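Local coordinates for thermostable carboxypeptidase 1 (Pyrococcus furiosus, PDB 1KA2), which removes amino acids one at a time from the C-terminus of peptides, with broad specificity, as a cobalt-dependent metallocarboxypeptidase of family M32, at residues Leu318-Leu323 with Pro328-Tyr333; Glu213-Trp218 with Lys324-Phe329; Pro185-Ile190 with Asn343-Asp348. All blocks are in the same frame, centred on the assembly; numbering follows the deposited sequence.

Contact 1 of 3, residues Leu318-Leu323 with Pro328-Tyr333; sequences LIYPVL and PFMSNY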
loop_
_atom_site.group_PDB
_atom_site.type_symbol
_atom_site.label_atom_id
_atom_site.label_comp_id
_atom_site.label_asym_id
_atom_site.label_seq_id
_atom_site.Cartn_x
_atom_site.Cartn_y
_atom_site.Cartn_z
ATOM N N LEU A 318 -33.415 -5.583 -12.008
ATOM C CA LEU A 318 -32.247 -6.453 -12.118
ATOM C C LEU A 318 -31.677 -6.918 -10.782
ATOM O O LEU A 318 -31.269 -8.070 -10.632
ATOM C CB LEU A 318 -31.144 -5.725 -12.889
ATOM C CG LEU A 318 -29.765 -6.398 -12.837
ATOM C CD1 LEU A 318 -29.849 -7.783 -13.494
ATOM C CD2 LEU A 318 -28.732 -5.502 -13.531
ATOM N N ILE A 319 -31.638 -6.005 -9.818
ATOM C CA ILE A 319 -31.085 -6.291 -8.495
ATOM C C ILE A 319 -32.128 -6.777 -7.485
ATOM O O ILE A 319 -31.791 -7.401 -6.465
ATOM C CB ILE A 319 -30.412 -5.025 -7.913
ATOM C CG1 ILE A 319 -29.622 -4.309 -9.006
ATOM C CG2 ILE A 319 -29.482 -5.396 -6.761
ATOM C CD1 ILE A 319 -28.632 -5.176 -9.748
ATOM N N TYR A 320 -33.395 -6.493 -7.776
ATOM C CA TYR A 320 -34.493 -6.861 -6.889
ATOM C C TYR A 320 -34.387 -8.276 -6.310
ATOM O O TYR A 320 -34.448 -8.461 -5.094
ATOM C CB TYR A 320 -35.843 -6.694 -7.609
ATOM C CG TYR A 320 -37.018 -6.962 -6.708
ATOM C CD1 TYR A 320 -37.264 -6.149 -5.603
ATOM C CD2 TYR A 320 -37.848 -8.065 -6.918
ATOM C CE1 TYR A 320 -38.297 -6.426 -4.727
ATOM C CE2 TYR A 320 -38.890 -8.353 -6.043
ATOM C CZ TYR A 320 -39.107 -7.529 -4.948
ATOM O OH TYR A 320 -40.125 -7.798 -4.062
ATOM N N PRO A 321 -34.224 -9.292 -7.170
ATOM C CA PRO A 321 -34.125 -10.651 -6.625
ATOM C C PRO A 321 -32.970 -10.844 -5.640
ATOM O O PRO A 321 -33.103 -11.570 -4.652
ATOM C CB PRO A 321 -34.012 -11.527 -7.879
ATOM C CG PRO A 321 -33.498 -10.589 -8.936
ATOM C CD PRO A 321 -34.216 -9.305 -8.643
ATOM N N VAL A 322 -31.851 -10.180 -5.908
ATOM C CA VAL A 322 -30.678 -10.275 -5.052
ATOM C C VAL A 322 -30.940 -9.637 -3.695
ATOM O O VAL A 322 -30.453 -10.112 -2.666
ATOM C CB VAL A 322 -29.472 -9.593 -5.703
ATOM C CG1 VAL A 322 -28.263 -9.679 -4.784
ATOM C CG2 VAL A 322 -29.179 -10.260 -7.036
ATOM N N LEU A 323 -31.704 -8.551 -3.703
ATOM C CA LEU A 323 -32.053 -7.858 -2.471
ATOM C C LEU A 323 -32.913 -8.786 -1.603
ATOM O O LEU A 323 -32.736 -8.864 -0.389
ATOM C CB LEU A 323 -32.831 -6.570 -2.788
ATOM C CG LEU A 323 -32.103 -5.410 -3.477
ATOM C CD1 LEU A 323 -33.061 -4.224 -3.613
ATOM C CD2 LEU A 323 -30.878 -4.999 -2.668
ATOM N N PRO A 328 -33.701 -9.923 4.727
ATOM C CA PRO A 328 -34.935 -10.445 5.327
ATOM C C PRO A 328 -36.090 -9.456 5.264
ATOM O O PRO A 328 -37.195 -9.809 4.859
ATOM C CB PRO A 328 -34.524 -10.741 6.768
ATOM C CG PRO A 328 -33.082 -11.104 6.630
ATOM C CD PRO A 328 -32.579 -10.041 5.675
ATOM N N PHE A 329 -35.824 -8.216 5.667
ATOM C CA PHE A 329 -36.843 -7.177 5.668
ATOM C C PHE A 329 -37.365 -6.854 4.275
ATOM O O PHE A 329 -38.308 -6.074 4.132
ATOM C CB PHE A 329 -36.300 -5.913 6.332
ATOM C CG PHE A 329 -35.063 -5.371 5.681
ATOM C CD1 PHE A 329 -35.138 -4.684 4.474
ATOM C CD2 PHE A 329 -33.825 -5.536 6.286
ATOM C CE1 PHE A 329 -33.996 -4.170 3.884
ATOM C CE2 PHE A 329 -32.678 -5.027 5.705
ATOM C CZ PHE A 329 -32.765 -4.341 4.501
ATOM N N MET A 330 -36.756 -7.440 3.245
ATOM C CA MET A 330 -37.220 -7.196 1.885
ATOM C C MET A 330 -38.492 -7.971 1.572
ATOM O O MET A 330 -39.153 -7.689 0.574
ATOM C CB MET A 330 -36.148 -7.549 0.845
ATOM C CG MET A 330 -35.281 -6.370 0.436
ATOM S SD MET A 330 -36.230 -4.942 -0.097
ATOM C CE MET A 330 -36.636 -5.471 -1.758
ATOM N N SER A 331 -38.841 -8.942 2.413
ATOM C CA SER A 331 -40.057 -9.718 2.165
ATOM C C SER A 331 -41.329 -8.911 2.442
ATOM O O SER A 331 -42.430 -9.449 2.472
ATOM C CB SER A 331 -40.051 -11.031 2.979
ATOM O OG SER A 331 -39.600 -10.855 4.315
ATOM N N ASN A 332 -41.164 -7.609 2.634
ATOM C CA ASN A 332 -42.286 -6.730 2.910
ATOM C C ASN A 332 -42.368 -5.613 1.878
ATOM O O ASN A 332 -43.240 -4.750 1.968
ATOM C CB ASN A 332 -42.142 -6.117 4.307
ATOM C CG ASN A 332 -42.274 -7.138 5.407
ATOM O OD1 ASN A 332 -43.333 -7.743 5.574
ATOM N ND2 ASN A 332 -41.203 -7.341 6.167
ATOM N N TYR A 333 -41.446 -5.611 0.917
ATOM C CA TYR A 333 -41.458 -4.577 -0.110
ATOM C C TYR A 333 -41.448 -5.116 -1.534
ATOM O O TYR A 333 -40.982 -6.229 -1.797
ATOM C CB TYR A 333 -40.282 -3.609 0.076
ATOM C CG TYR A 333 -40.190 -3.008 1.456
ATOM C CD1 TYR A 333 -39.540 -3.687 2.487
ATOM C CD2 TYR A 333 -40.772 -1.770 1.740
ATOM C CE1 TYR A 333 -39.469 -3.149 3.774
ATOM C CE2 TYR A 333 -40.707 -1.223 3.025
ATOM C CZ TYR A 333 -40.053 -1.916 4.032
ATOM O OH TYR A 333 -39.969 -1.369 5.287
#
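Tyr-320 supplies the polar link between helix 313-326 and the turn that follows it, giving its hydroxyl hydrogen to the backbone carbonyl of Tyr-333 with 2.9 Å between Tyr-320 OH and Tyr-333 O. The bond arrives in the carbonyl plane on a lone pair, at a C=O...donor angle of 140°, and the acceptor lies at the edge of the phenol ring. The ring reaches this far because CG stands anti to the backbone N (chi1 -176°), which carries the phenol out from the helix toward the turn. The polar end of Tyr-333 is held separately, its own hydroxyl being hydrogen-bonded to Glu-205.

This is a helix-to-helix connection in which the chain leaves helix 313-326, passes through a short 3-10 segment at 328-330 and folds back before helix 335-342. Inside the turn, Pro-328 O accepts from both Ser-331 N and Ser-331 OG, the latter at 2.7 Å.

The apolar contacts converge on Met-330, which is bent at chi2 and chi3. Its CE methyl lies 3.5 Å from Tyr-320 CE1, approaching the ring obliquely, while its CG sits 4.1 Å from Leu-323 CB. Met-330 CG also comes up against the helix backbone, 3.7 Å from Leu-323 O. Val-338 of helix 335-342 packs against both Leu-323 and Met-330, and Pro-335 against Tyr-320.

Contact 2 of 3, residues Glu213-Trp218 with Lys324-Phe329; sequences ERVNLW and KENLPF
Bent at chi3 (-90°), the chain of Arg-214 turns its NE toward Asn-326, whose CG lies beside its own backbone N and anti to the carbonyl carbon, directing the amide to helix 209-223. The two meet in a hydrogen bond from Arg-214 NE to Asn-326 OD1 of 2.7 Å. It is short but not straight, with an N-H...acceptor angle of 138°. The oxygen lies at the edge of the guanidinium, in its plane, whereas the amide plane is turned 38° from it. Arg-214 CD also runs close by, 3.1 Å from Asn-326 OD1.

Asn-326 is the last helical residue of helix 313-326, with Leu-327 the first to leave helical geometry, so the contact fastens the C-terminal end of one helix to the side of another. Asn-326 ND2 bonds back to Val-322 O in the preceding turn, so both ends of the amide are engaged. Replacing the asparagine with alanine would strip away both amide ends, and is likely to leave Arg-214 NE without this acceptor and Val-322 O without its side-chain donor.

Next to the polar pair, Val-215 CG2 rests 4.1 Å from Asn-326 CB, the side chains running past each other in opposite directions. Val-215 also packs on Val-322, and on Ile-264 of helix 261-278.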
loop_
_atom_site.group_PDB
_atom_site.type_symbol
_atom_site.label_atom_id
_atom_site.label_comp_id
_atom_site.label_asym_id
_atom_site.label_seq_id
_atom_site.Cartn_x
_atom_site.Cartn_y
_atom_site.Cartn_z
ATOM N N GLU A 213 -22.677 -6.684 1.496
ATOM C CA GLU A 213 -21.448 -6.905 0.754
ATOM C C GLU A 213 -21.683 -8.012 -0.273
ATOM O O GLU A 213 -20.997 -8.081 -1.293
ATOM C CB GLU A 213 -20.246 -7.193 1.691
ATOM C CG GLU A 213 -20.246 -8.470 2.492
ATOM C CD GLU A 213 -19.097 -8.499 3.497
ATOM O OE1 GLU A 213 -18.817 -9.567 4.075
ATOM O OE2 GLU A 213 -18.474 -7.446 3.719
ATOM N N ARG A 214 -22.683 -8.853 -0.020
ATOM C CA ARG A 214 -23.033 -9.912 -0.959
ATOM C C ARG A 214 -23.759 -9.252 -2.139
ATOM O O ARG A 214 -23.577 -9.639 -3.295
ATOM C CB ARG A 214 -23.949 -10.959 -0.300
ATOM C CG ARG A 214 -23.238 -11.945 0.633
ATOM C CD ARG A 214 -24.081 -13.204 0.875
ATOM N NE ARG A 214 -24.984 -13.108 2.021
ATOM C CZ ARG A 214 -24.596 -13.217 3.289
ATOM N NH1 ARG A 214 -23.320 -13.426 3.576
ATOM N NH2 ARG A 214 -25.483 -13.127 4.269
ATOM N N VAL A 215 -24.583 -8.250 -1.840
ATOM C CA VAL A 215 -25.318 -7.543 -2.883
ATOM C C VAL A 215 -24.360 -6.690 -3.719
ATOM O O VAL A 215 -24.396 -6.743 -4.950
ATOM C CB VAL A 215 -26.434 -6.653 -2.274
ATOM C CG1 VAL A 215 -27.001 -5.728 -3.326
ATOM C CG2 VAL A 215 -27.562 -7.535 -1.729
ATOM N N ASN A 216 -23.506 -5.905 -3.063
ATOM C CA ASN A 216 -22.548 -5.085 -3.804
ATOM C C ASN A 216 -21.660 -5.962 -4.697
ATOM O O ASN A 216 -21.458 -5.647 -5.870
ATOM C CB ASN A 216 -21.663 -4.250 -2.858
ATOM C CG ASN A 216 -22.399 -3.046 -2.270
ATOM O OD1 ASN A 216 -23.342 -2.526 -2.875
ATOM N ND2 ASN A 216 -21.961 -2.590 -1.093
ATOM N N LEU A 217 -21.138 -7.055 -4.141
ATOM C CA LEU A 217 -20.277 -7.967 -4.900
ATOM C C LEU A 217 -20.991 -8.462 -6.170
ATOM O O LEU A 217 -20.413 -8.478 -7.261
ATOM C CB LEU A 217 -19.898 -9.183 -4.045
ATOM C CG LEU A 217 -18.562 -9.896 -4.321
ATOM C CD1 LEU A 217 -18.693 -11.385 -3.942
ATOM C CD2 LEU A 217 -18.164 -9.761 -5.786
ATOM N N TRP A 218 -22.250 -8.863 -6.010
ATOM C CA TRP A 218 -23.050 -9.367 -7.118
ATOM C C TRP A 218 -23.229 -8.305 -8.197
ATOM O O TRP A 218 -23.157 -8.602 -9.391
ATOM C CB TRP A 218 -24.428 -9.797 -6.617
ATOM C CG TRP A 218 -25.284 -10.479 -7.652
ATOM C CD1 TRP A 218 -25.317 -11.818 -7.935
ATOM C CD2 TRP A 218 -26.271 -9.868 -8.494
ATOM N NE1 TRP A 218 -26.266 -12.078 -8.892
ATOM C CE2 TRP A 218 -26.871 -10.903 -9.253
ATOM C CE3 TRP A 218 -26.711 -8.551 -8.680
ATOM C CZ2 TRP A 218 -27.890 -10.661 -10.183
ATOM C CZ3 TRP A 218 -27.725 -8.307 -9.606
ATOM C CH2 TRP A 218 -28.304 -9.361 -10.345
ATOM N N LYS A 324 -33.846 -9.484 -2.248
ATOM C CA LYS A 324 -34.742 -10.411 -1.560
ATOM C C LYS A 324 -33.982 -11.589 -0.950
ATOM O O LYS A 324 -34.267 -12.006 0.171
ATOM C CB LYS A 324 -35.804 -10.942 -2.534
ATOM C CG LYS A 324 -36.812 -9.899 -3.021
ATOM C CD LYS A 324 -37.812 -9.525 -1.932
ATOM C CE LYS A 324 -38.751 -10.678 -1.601
ATOM N NZ LYS A 324 -39.581 -11.070 -2.778
ATOM N N GLU A 325 -33.017 -12.123 -1.694
ATOM C CA GLU A 325 -32.219 -13.256 -1.223
ATOM C C GLU A 325 -31.403 -12.951 0.028
ATOM O O GLU A 325 -31.326 -13.768 0.941
ATOM C CB GLU A 325 -31.251 -13.720 -2.318
ATOM C CG GLU A 325 -31.876 -14.516 -3.449
ATOM C CD GLU A 325 -30.869 -14.854 -4.538
ATOM O OE1 GLU A 325 -29.788 -15.406 -4.208
ATOM O OE2 GLU A 325 -31.162 -14.570 -5.723
ATOM N N ASN A 326 -30.804 -11.765 0.064
ATOM C CA ASN A 326 -29.941 -11.373 1.170
ATOM C C ASN A 326 -30.527 -10.484 2.258
ATOM O O ASN A 326 -29.952 -10.379 3.342
ATOM C CB ASN A 326 -28.691 -10.708 0.597
ATOM C CG ASN A 326 -27.815 -11.683 -0.168
ATOM O OD1 ASN A 326 -27.031 -12.423 0.426
ATOM N ND2 ASN A 326 -27.955 -11.697 -1.491
ATOM N N LEU A 327 -31.657 -9.839 1.987
ATOM C CA LEU A 327 -32.257 -8.960 2.985
ATOM C C LEU A 327 -33.622 -9.468 3.460
ATOM O O LEU A 327 -34.600 -9.455 2.703
ATOM C CB LEU A 327 -32.380 -7.550 2.409
ATOM C CG LEU A 327 -31.089 -6.977 1.802
ATOM C CD1 LEU A 327 -31.389 -5.640 1.145
ATOM C CD2 LEU A 327 -30.019 -6.816 2.876
ATOM N N PRO A 328 -33.701 -9.923 4.727
ATOM C CA PRO A 328 -34.935 -10.445 5.327
ATOM C C PRO A 328 -36.090 -9.456 5.264
ATOM O O PRO A 328 -37.195 -9.809 4.859
ATOM C CB PRO A 328 -34.524 -10.741 6.768
ATOM C CG PRO A 328 -33.082 -11.104 6.630
ATOM C CD PRO A 328 -32.579 -10.041 5.675
ATOM N N PHE A 329 -35.824 -8.216 5.667
ATOM C CA PHE A 329 -36.843 -7.177 5.668
ATOM C C PHE A 329 -37.365 -6.854 4.275
ATOM O O PHE A 329 -38.308 -6.074 4.132
ATOM C CB PHE A 329 -36.300 -5.913 6.332
ATOM C CG PHE A 329 -35.063 -5.371 5.681
ATOM C CD1 PHE A 329 -35.138 -4.684 4.474
ATOM C CD2 PHE A 329 -33.825 -5.536 6.286
ATOM C CE1 PHE A 329 -33.996 -4.170 3.884
ATOM C CE2 PHE A 329 -32.678 -5.027 5.705
ATOM C CZ PHE A 329 -32.765 -4.341 4.501
#

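Contact 3 of 3, residues Pro185-Ile190 with Asn343-Asp348; sequences PLLDKI and NIVRPD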
loop_
_atom_site.group_PDB
_atom_site.type_symbol
_atom_site.label_atom_id
_atom_site.label_comp_id
_atom_site.label_asym_id
_atom_site.label_seq_id
_atom_site.Cartn_x
_atom_site.Cartn_y
_atom_site.Cartn_z
ATOM N N PRO A 185 -38.346 25.423 -11.116
ATOM C CA PRO A 185 -39.796 25.207 -11.159
ATOM C C PRO A 185 -40.154 23.723 -11.160
ATOM O O PRO A 185 -41.068 23.292 -10.450
ATOM C CB PRO A 185 -40.211 25.926 -12.441
ATOM C CG PRO A 185 -38.997 25.786 -13.313
ATOM C CD PRO A 185 -37.873 26.077 -12.347
ATOM N N LEU A 186 -39.417 22.943 -11.946
ATOM C CA LEU A 186 -39.654 21.506 -12.034
ATOM C C LEU A 186 -39.639 20.919 -10.630
ATOM O O LEU A 186 -40.438 20.043 -10.303
ATOM C CB LEU A 186 -38.576 20.842 -12.897
ATOM C CG LEU A 186 -39.021 19.625 -13.714
ATOM C CD1 LEU A 186 -37.827 19.040 -14.448
ATOM C CD2 LEU A 186 -39.653 18.586 -12.802
ATOM N N LEU A 187 -38.723 21.409 -9.800
ATOM C CA LEU A 187 -38.627 20.938 -8.425
ATOM C C LEU A 187 -39.921 21.263 -7.686
ATOM O O LEU A 187 -40.556 20.379 -7.113
ATOM C CB LEU A 187 -37.451 21.601 -7.701
ATOM C CG LEU A 187 -37.375 21.329 -6.193
ATOM C CD1 LEU A 187 -37.181 19.837 -5.938
ATOM C CD2 LEU A 187 -36.237 22.130 -5.589
ATOM N N ASP A 188 -40.304 22.536 -7.707
ATOM C CA ASP A 188 -41.523 22.978 -7.037
ATOM C C ASP A 188 -42.714 22.108 -7.435
ATOM O O ASP A 188 -43.459 21.632 -6.577
ATOM C CB ASP A 188 -41.825 24.438 -7.383
ATOM C CG ASP A 188 -40.713 25.384 -6.968
ATOM O OD1 ASP A 188 -40.367 25.432 -5.764
ATOM O OD2 ASP A 188 -40.186 26.087 -7.853
ATOM N N LYS A 189 -42.889 21.899 -8.736
ATOM C CA LYS A 189 -43.995 21.085 -9.232
ATOM C C LYS A 189 -43.923 19.668 -8.662
ATOM O O LYS A 189 -44.922 19.132 -8.177
ATOM C CB LYS A 189 -43.969 21.029 -10.763
ATOM C CG LYS A 189 -45.221 20.411 -11.384
ATOM C CD LYS A 189 -46.452 21.282 -11.139
ATOM C CE LYS A 189 -47.658 20.451 -10.705
ATOM N NZ LYS A 189 -48.850 21.311 -10.443
ATOM N N ILE A 190 -42.737 19.067 -8.724
ATOM C CA ILE A 190 -42.533 17.716 -8.210
ATOM C C ILE A 190 -42.920 17.640 -6.737
ATOM O O ILE A 190 -43.652 16.745 -6.316
ATOM C CB ILE A 190 -41.055 17.282 -8.345
ATOM C CG1 ILE A 190 -40.718 17.009 -9.811
ATOM C CG2 ILE A 190 -40.786 16.056 -7.486
ATOM C CD1 ILE A 190 -39.258 16.676 -10.049
ATOM N N ASN A 343 -35.413 6.951 -5.570
ATOM C CA ASN A 343 -35.641 8.233 -6.222
ATOM C C ASN A 343 -36.349 9.280 -5.392
ATOM O O ASN A 343 -36.888 10.239 -5.932
ATOM C CB ASN A 343 -36.419 8.009 -7.512
ATOM C CG ASN A 343 -35.581 7.355 -8.585
ATOM O OD1 ASN A 343 -35.031 8.030 -9.441
ATOM N ND2 ASN A 343 -35.468 6.033 -8.533
ATOM N N ILE A 344 -36.353 9.102 -4.080
ATOM C CA ILE A 344 -36.988 10.070 -3.211
ATOM C C ILE A 344 -36.478 11.469 -3.550
ATOM O O ILE A 344 -35.372 11.638 -4.078
ATOM C CB ILE A 344 -36.694 9.740 -1.738
ATOM C CG1 ILE A 344 -37.553 8.551 -1.311
ATOM C CG2 ILE A 344 -36.956 10.949 -0.857
ATOM C CD1 ILE A 344 -37.397 8.173 0.131
ATOM N N VAL A 345 -37.307 12.471 -3.283
ATOM C CA VAL A 345 -36.932 13.855 -3.534
ATOM C C VAL A 345 -37.329 14.647 -2.312
ATOM O O VAL A 345 -38.489 14.639 -1.913
ATOM C CB VAL A 345 -37.639 14.436 -4.762
ATOM C CG1 VAL A 345 -37.299 15.917 -4.895
ATOM C CG2 VAL A 345 -37.204 13.686 -6.011
ATOM N N ARG A 346 -36.359 15.319 -1.705
ATOM C CA ARG A 346 -36.637 16.088 -0.510
ATOM C C ARG A 346 -35.580 17.137 -0.218
ATOM O O ARG A 346 -34.425 16.820 0.053
ATOM C CB ARG A 346 -36.788 15.133 0.682
ATOM C CG ARG A 346 -36.213 15.628 1.992
ATOM C CD ARG A 346 -35.143 14.661 2.483
ATOM N NE ARG A 346 -35.714 13.371 2.859
ATOM C CZ ARG A 346 -35.007 12.255 3.024
ATOM N NH1 ARG A 346 -33.691 12.260 2.843
ATOM N NH2 ARG A 346 -35.618 11.130 3.376
ATOM N N PRO A 347 -35.959 18.418 -0.300
ATOM C CA PRO A 347 -34.961 19.444 -0.009
ATOM C C PRO A 347 -34.553 19.222 1.442
ATOM O O PRO A 347 -35.404 18.960 2.294
ATOM C CB PRO A 347 -35.729 20.751 -0.235
ATOM C CG PRO A 347 -37.161 20.367 0.026
ATOM C CD PRO A 347 -37.258 19.020 -0.646
ATOM N N ASP A 348 -33.253 19.281 1.713
ATOM C CA ASP A 348 -32.746 19.063 3.059
ATOM C C ASP A 348 -31.432 19.822 3.210
ATOM O O ASP A 348 -30.881 20.331 2.236
ATOM C CB ASP A 348 -32.522 17.567 3.310
ATOM C CG ASP A 348 -32.891 17.142 4.727
ATOM O OD1 ASP A 348 -32.834 17.984 5.647
ATOM O OD2 ASP A 348 -33.226 15.956 4.927
#
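Val-345 fits its CG1 methyl against two residues one turn apart on helix 169-192, Leu-187 and Ile-190, and this small apolar cluster is the closer-packed part of the contact. Val-345 CG1 lies 4.1 Å from Leu-187 CD1 and 4.3 Å from Ile-190 CG2, ordinary van der Waals distances. The same methyl therefore serves both partners, while the valine's CB points toward the helix. Leu-187 contributes by its first torsion: a chi1 of 172° swings CG beside the carbonyl carbon, and a side chain that leaves the backbone across the line of approach ends closer to the loop than it began. All three residues are buried.

The pairing joins a long helix to an irregular but extended segment lying between helix 335-342 and helix 359-375. That segment has its own fixings: Val-345 shares backbone hydrogen bonds with Pro-197, and Arg-346 N donates to Asp-355, the closing residue of the predicted I/NRXXA/SD motif of the family. Tyr-498 of helix 488-498 packs on both Ile-190 and Val-345, bringing the C-terminal helix against the cluster.

The looser side begins at Pro-347, which is partly exposed; its CB points toward the helix, but its ring stays 5.4 Å from the nearest atom of 185-190. Leu-395 of helix 383-395 packs against both Pro-347 and Leu-187. The CB of Arg-346 points away from the helix, and its NH2 forms a salt bridge with Glu-203.

Overall arrangement
Contacts 1 and 2 form one neighbourhood, their centres 8 Å apart, whereas contact 3 stands alone at about 26 and 29 Å from them, centre to centre. The first two share Pro-328 and Phe-329 and use the same helix 313-326. Trp-218 of contact 2 joins them, its CZ3 lying 3.3 Å from Ile-319 CD1 of contact 1. In sequence, the 185-190 and 343-348 segments of contact 3 bracket both. All three lie away from the annotated metal site of His-269, His-273 and Glu-299, which holds magnesium in this crystal. An indirect connection runs through Asn-216 of contact 2, which packs on Thr-267 of helix 261-278, the helix that carries the HEXXH motif.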